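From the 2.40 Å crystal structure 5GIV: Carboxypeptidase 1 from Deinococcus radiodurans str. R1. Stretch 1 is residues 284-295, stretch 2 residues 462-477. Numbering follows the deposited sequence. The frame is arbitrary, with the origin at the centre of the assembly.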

# COMPACT_ATOMS: atom_id res chain seq x y z
N THR A 284 8.11 -2.51 20.82
CA THR A 284 9.34 -2.59 21.60
C THR A 284 10.32 -3.54 20.94
O THR A 284 9.96 -4.26 20.00
CB THR A 284 9.04 -3.04 23.03
OG1 THR A 284 8.94 -4.48 23.06
CG2 THR A 284 7.73 -2.43 23.52
N PRO A 285 11.58 -3.57 21.39
CA PRO A 285 12.55 -4.51 20.80
C PRO A 285 12.16 -5.98 20.96
O PRO A 285 12.78 -6.83 20.32
CB PRO A 285 13.84 -4.19 21.57
CG PRO A 285 13.67 -2.80 22.05
CD PRO A 285 12.20 -2.66 22.36
N LEU A 286 11.18 -6.30 21.80
CA LEU A 286 10.77 -7.69 21.94
C LEU A 286 9.62 -8.06 21.00
O LEU A 286 9.24 -9.23 20.95
CB LEU A 286 10.39 -7.99 23.40
CG LEU A 286 11.41 -7.73 24.52
CD1 LEU A 286 10.94 -8.26 25.88
CD2 LEU A 286 12.79 -8.29 24.19
N GLY A 287 9.06 -7.09 20.27
CA GLY A 287 7.84 -7.33 19.51
C GLY A 287 7.99 -7.91 18.11
O GLY A 287 7.59 -7.28 17.13
N GLY A 288 8.52 -9.13 18.03
CA GLY A 288 8.69 -9.80 16.75
C GLY A 288 9.21 -11.20 16.99
O GLY A 288 9.52 -11.58 18.13
N GLY A 289 9.28 -11.97 15.91
CA GLY A 289 9.82 -13.32 15.99
C GLY A 289 11.27 -13.35 16.43
O GLY A 289 12.03 -12.40 16.22
N VAL A 290 11.67 -14.48 17.01
CA VAL A 290 12.96 -14.57 17.69
C VAL A 290 14.10 -15.02 16.78
O VAL A 290 15.26 -14.66 17.02
CB VAL A 290 12.83 -15.51 18.91
CG1 VAL A 290 12.73 -16.96 18.48
CG2 VAL A 290 14.00 -15.32 19.86
N SER A 291 13.82 -15.79 15.72
CA SER A 291 14.89 -16.30 14.86
C SER A 291 14.29 -16.85 13.57
O SER A 291 13.08 -17.08 13.47
CB SER A 291 15.68 -17.40 15.56
OG SER A 291 14.87 -18.55 15.75
N ALA A 292 15.15 -17.07 12.58
CA ALA A 292 14.68 -17.62 11.32
C ALA A 292 14.15 -19.03 11.51
O ALA A 292 13.10 -19.38 10.96
CB ALA A 292 15.81 -17.62 10.28
N GLY A 293 14.86 -19.85 12.29
CA GLY A 293 14.43 -21.23 12.47
C GLY A 293 13.11 -21.34 13.21
O GLY A 293 12.23 -22.11 12.82
N VAL A 294 12.93 -20.55 14.27
CA VAL A 294 11.66 -20.58 14.98
C VAL A 294 10.55 -20.08 14.06
O VAL A 294 9.45 -20.65 14.03
CB VAL A 294 11.74 -19.76 16.28
CG1 VAL A 294 10.37 -19.66 16.92
CG2 VAL A 294 12.71 -20.40 17.24
N HIS A 295 10.82 -19.03 13.29
CA HIS A 295 9.79 -18.51 12.39
C HIS A 295 9.36 -19.57 11.37
O HIS A 295 8.18 -19.88 11.25
CB HIS A 295 10.28 -17.25 11.68
CG HIS A 295 9.31 -16.12 11.76
ND1 HIS A 295 8.05 -16.19 11.22
CD2 HIS A 295 9.40 -14.91 12.37
CE1 HIS A 295 7.40 -15.07 11.48
NE2 HIS A 295 8.20 -14.27 12.18
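Stretch 2 462-477: NVYRHGRRWTPGELIE

Two segments far apart in sequence can pack closely when each supplies, in turn, the relief that the other needs, and this pair from a carboxypeptidase illustrates the principle with turns and the helix starts that follow them. Stretch 1 opens with a type I turn from Thr284 to Gly287, runs through three glycines and enters a helix at Ala292. Stretch 2 begins in helix, passes through a type I turn from Tyr464 to Gly467 and an overlapping type II' turn from His466 to Arg469, and starts a second helix at Pro472. Between them they bury 604 Å², both sides summed.

The backbones come closest where Leu286 lies opposite Arg468, their CA atoms 4.5 Å apart; Gly288 CA lies nearest Gly467 CA, at 5.0 Å, so here the chains run in roughly opposite senses. Arg468 N donates to Leu286 O at 3.0 Å, a nearly straight bond that pins the tight turn of stretch 2 to the third residue of the turn in stretch 1. Such an approach requires a hollow, and Gly467 provides it. With phi of 53° it adopts a conformation that favours glycine, and its bare CA lies 3.1 Å from Gly288 O and 3.5 Å from Leu286 O, the latter a CA-H...O contact. A CB at this position would fall 2.2 Å from Leu286 O, so the missing side chain is what lets the carbonyl in.

Arg468 is the long projection of stretch 2. Its CB points toward stretch 1, and its chain runs past the glycine segment, with CG 3.4 Å from Gly288 O and 3.6 Å from Gly289 O. At its tip NH1 donates to Pro285 O at 3.0 Å, while a water accepts from Arg468 NE at 3.2 Å and donates to Val290 O at 2.7 Å. Leu286 adds an apolar bump beside the turn, its CD1 lying 4.0 Å from Arg469 CA and its CD2 4.1 Å from Arg468 CB.

Val290 is the corresponding bump of stretch 1, set among the turn and the start of the second helix. Its CB is 3.5 Å from Gly467 O; its CG2 lies 3.2 Å from Trp470 O and 3.8 Å from Pro472 CD, and its CG1 meets Leu475 CD2 at 3.9 Å. Farther along, Val294 points toward stretch 2: its CG1 is 4.1 Å from Leu475 CD2 and 4.2 Å from Val463 CG1, so this one valine touches two residues far apart along stretch 2. The two helix starts are capped alike, Ser291 OG accepting from Val294 N and Thr471 OG1 from Glu474 N, each at 3.2 Å.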

# COMPACT_ATOMS: atom_id res chain seq x y z
N ASN A 462 3.03 -20.67 24.43
CA ASN A 462 4.36 -21.21 24.65
C ASN A 462 5.41 -20.69 23.67
O ASN A 462 6.60 -20.85 23.93
CB ASN A 462 4.32 -22.74 24.60
CG ASN A 462 3.52 -23.32 25.75
OD1 ASN A 462 4.05 -23.54 26.83
ND2 ASN A 462 2.24 -23.56 25.52
N VAL A 463 5.00 -20.06 22.56
CA VAL A 463 5.95 -19.63 21.54
C VAL A 463 5.70 -18.18 21.15
O VAL A 463 6.59 -17.33 21.29
CB VAL A 463 5.88 -20.52 20.29
CG1 VAL A 463 6.99 -20.14 19.31
CG2 VAL A 463 5.93 -21.99 20.66
N TYR A 464 4.50 -17.88 20.65
CA TYR A 464 4.26 -16.60 19.99
C TYR A 464 4.34 -15.44 20.96
O TYR A 464 5.04 -14.44 20.69
CB TYR A 464 2.89 -16.60 19.30
CG TYR A 464 2.67 -17.69 18.28
CD1 TYR A 464 3.72 -18.48 17.84
CD2 TYR A 464 1.40 -17.95 17.79
CE1 TYR A 464 3.50 -19.49 16.92
CE2 TYR A 464 1.18 -18.96 16.88
CZ TYR A 464 2.23 -19.72 16.45
OH TYR A 464 2.01 -20.72 15.53
N ARG A 465 3.63 -15.52 22.09
CA ARG A 465 3.44 -14.32 22.89
C ARG A 465 4.77 -13.74 23.34
O ARG A 465 4.88 -12.52 23.52
CB ARG A 465 2.55 -14.61 24.10
CG ARG A 465 3.18 -15.53 25.16
CD ARG A 465 2.26 -15.68 26.37
NE ARG A 465 2.82 -16.59 27.37
CZ ARG A 465 3.17 -16.26 28.60
NH1 ARG A 465 3.02 -15.00 29.04
NH2 ARG A 465 3.67 -17.18 29.41
N HIS A 466 5.79 -14.59 23.53
CA HIS A 466 7.06 -14.11 24.05
C HIS A 466 7.86 -13.28 23.06
O HIS A 466 8.72 -12.50 23.49
CB HIS A 466 7.91 -15.28 24.55
CG HIS A 466 7.27 -16.05 25.67
ND1 HIS A 466 6.91 -17.38 25.55
CD2 HIS A 466 6.89 -15.66 26.90
CE1 HIS A 466 6.35 -17.77 26.68
NE2 HIS A 466 6.32 -16.75 27.52
N GLY A 467 7.61 -13.39 21.76
CA GLY A 467 8.42 -12.64 20.82
C GLY A 467 9.90 -12.89 21.03
O GLY A 467 10.35 -14.04 20.97
N ARG A 468 10.66 -11.84 21.34
CA ARG A 468 12.10 -11.95 21.56
C ARG A 468 12.46 -12.02 23.05
O ARG A 468 13.64 -11.97 23.40
CB ARG A 468 12.80 -10.77 20.88
CG ARG A 468 12.57 -10.73 19.35
CD ARG A 468 13.22 -9.54 18.64
NE ARG A 468 14.67 -9.63 18.48
CZ ARG A 468 15.49 -8.59 18.37
NH1 ARG A 468 15.01 -7.34 18.43
NH2 ARG A 468 16.79 -8.78 18.20
N ARG A 469 11.46 -12.18 23.94
CA ARG A 469 11.70 -12.20 25.38
C ARG A 469 12.73 -13.26 25.78
O ARG A 469 13.57 -13.02 26.66
CB ARG A 469 10.38 -12.42 26.13
CG ARG A 469 10.51 -12.94 27.56
CD ARG A 469 10.91 -11.84 28.49
NE ARG A 469 11.07 -12.24 29.89
CZ ARG A 469 12.19 -12.72 30.41
NH1 ARG A 469 13.26 -12.92 29.65
NH2 ARG A 469 12.24 -13.02 31.70
N TRP A 470 12.68 -14.44 25.17
CA TRP A 470 13.65 -15.49 25.41
C TRP A 470 14.56 -15.66 24.20
O TRP A 470 14.15 -15.40 23.07
CB TRP A 470 12.96 -16.82 25.73
CG TRP A 470 11.97 -16.73 26.86
CD1 TRP A 470 10.61 -16.78 26.78
CD2 TRP A 470 12.28 -16.58 28.26
NE1 TRP A 470 10.05 -16.67 28.03
CE2 TRP A 470 11.06 -16.55 28.96
CE3 TRP A 470 13.48 -16.48 28.98
CZ2 TRP A 470 10.99 -16.42 30.35
CZ3 TRP A 470 13.42 -16.34 30.36
CH2 TRP A 470 12.18 -16.31 31.02
N THR A 471 15.80 -16.09 24.44
CA THR A 471 16.66 -16.47 23.34
C THR A 471 16.08 -17.70 22.65
O THR A 471 15.30 -18.45 23.24
CB THR A 471 18.09 -16.78 23.81
OG1 THR A 471 18.11 -18.00 24.57
CG2 THR A 471 18.62 -15.66 24.66
N PRO A 472 16.46 -17.94 21.39
CA PRO A 472 15.95 -19.14 20.71
C PRO A 472 16.13 -20.41 21.52
O PRO A 472 15.17 -21.18 21.69
CB PRO A 472 16.76 -19.15 19.40
CG PRO A 472 17.08 -17.70 19.15
CD PRO A 472 17.31 -17.10 20.52
N GLY A 473 17.32 -20.64 22.07
CA GLY A 473 17.54 -21.84 22.86
C GLY A 473 16.64 -21.89 24.09
O GLY A 473 16.12 -22.95 24.43
N GLU A 474 16.48 -20.76 24.77
CA GLU A 474 15.60 -20.73 25.94
C GLU A 474 14.15 -21.00 25.56
O GLU A 474 13.45 -21.74 26.26
CB GLU A 474 15.72 -19.39 26.64
CG GLU A 474 17.06 -19.14 27.29
CD GLU A 474 17.26 -17.69 27.66
OE1 GLU A 474 16.46 -16.84 27.21
OE2 GLU A 474 18.21 -17.40 28.41
N LEU A 475 13.67 -20.39 24.47
CA LEU A 475 12.29 -20.60 24.05
C LEU A 475 12.04 -22.06 23.70
O LEU A 475 11.05 -22.65 24.15
CB LEU A 475 11.94 -19.68 22.88
CG LEU A 475 10.51 -19.67 22.33
CD1 LEU A 475 9.53 -19.02 23.30
CD2 LEU A 475 10.47 -18.97 20.97
N ILE A 476 12.94 -22.66 22.93
CA ILE A 476 12.76 -24.05 22.54
C ILE A 476 12.83 -24.95 23.76
O ILE A 476 12.07 -25.93 23.88
CB ILE A 476 13.81 -24.43 21.48
CG1 ILE A 476 13.58 -23.63 20.20
CG2 ILE A 476 13.74 -25.92 21.20
CD1 ILE A 476 14.73 -23.72 19.22
N GLU A 477 13.74 -24.64 24.68
CA GLU A 477 13.92 -25.46 25.87
C GLU A 477 12.70 -25.38 26.78
O GLU A 477 12.20 -26.41 27.26
CB GLU A 477 15.18 -25.01 26.61
CG GLU A 477 16.04 -26.13 27.17
CD GLU A 477 15.39 -26.79 28.37
OE1 GLU A 477 15.21 -28.03 28.33
OE2 GLU A 477 15.06 -26.08 29.35
O HOH W 1 15.92 -12.56 18.55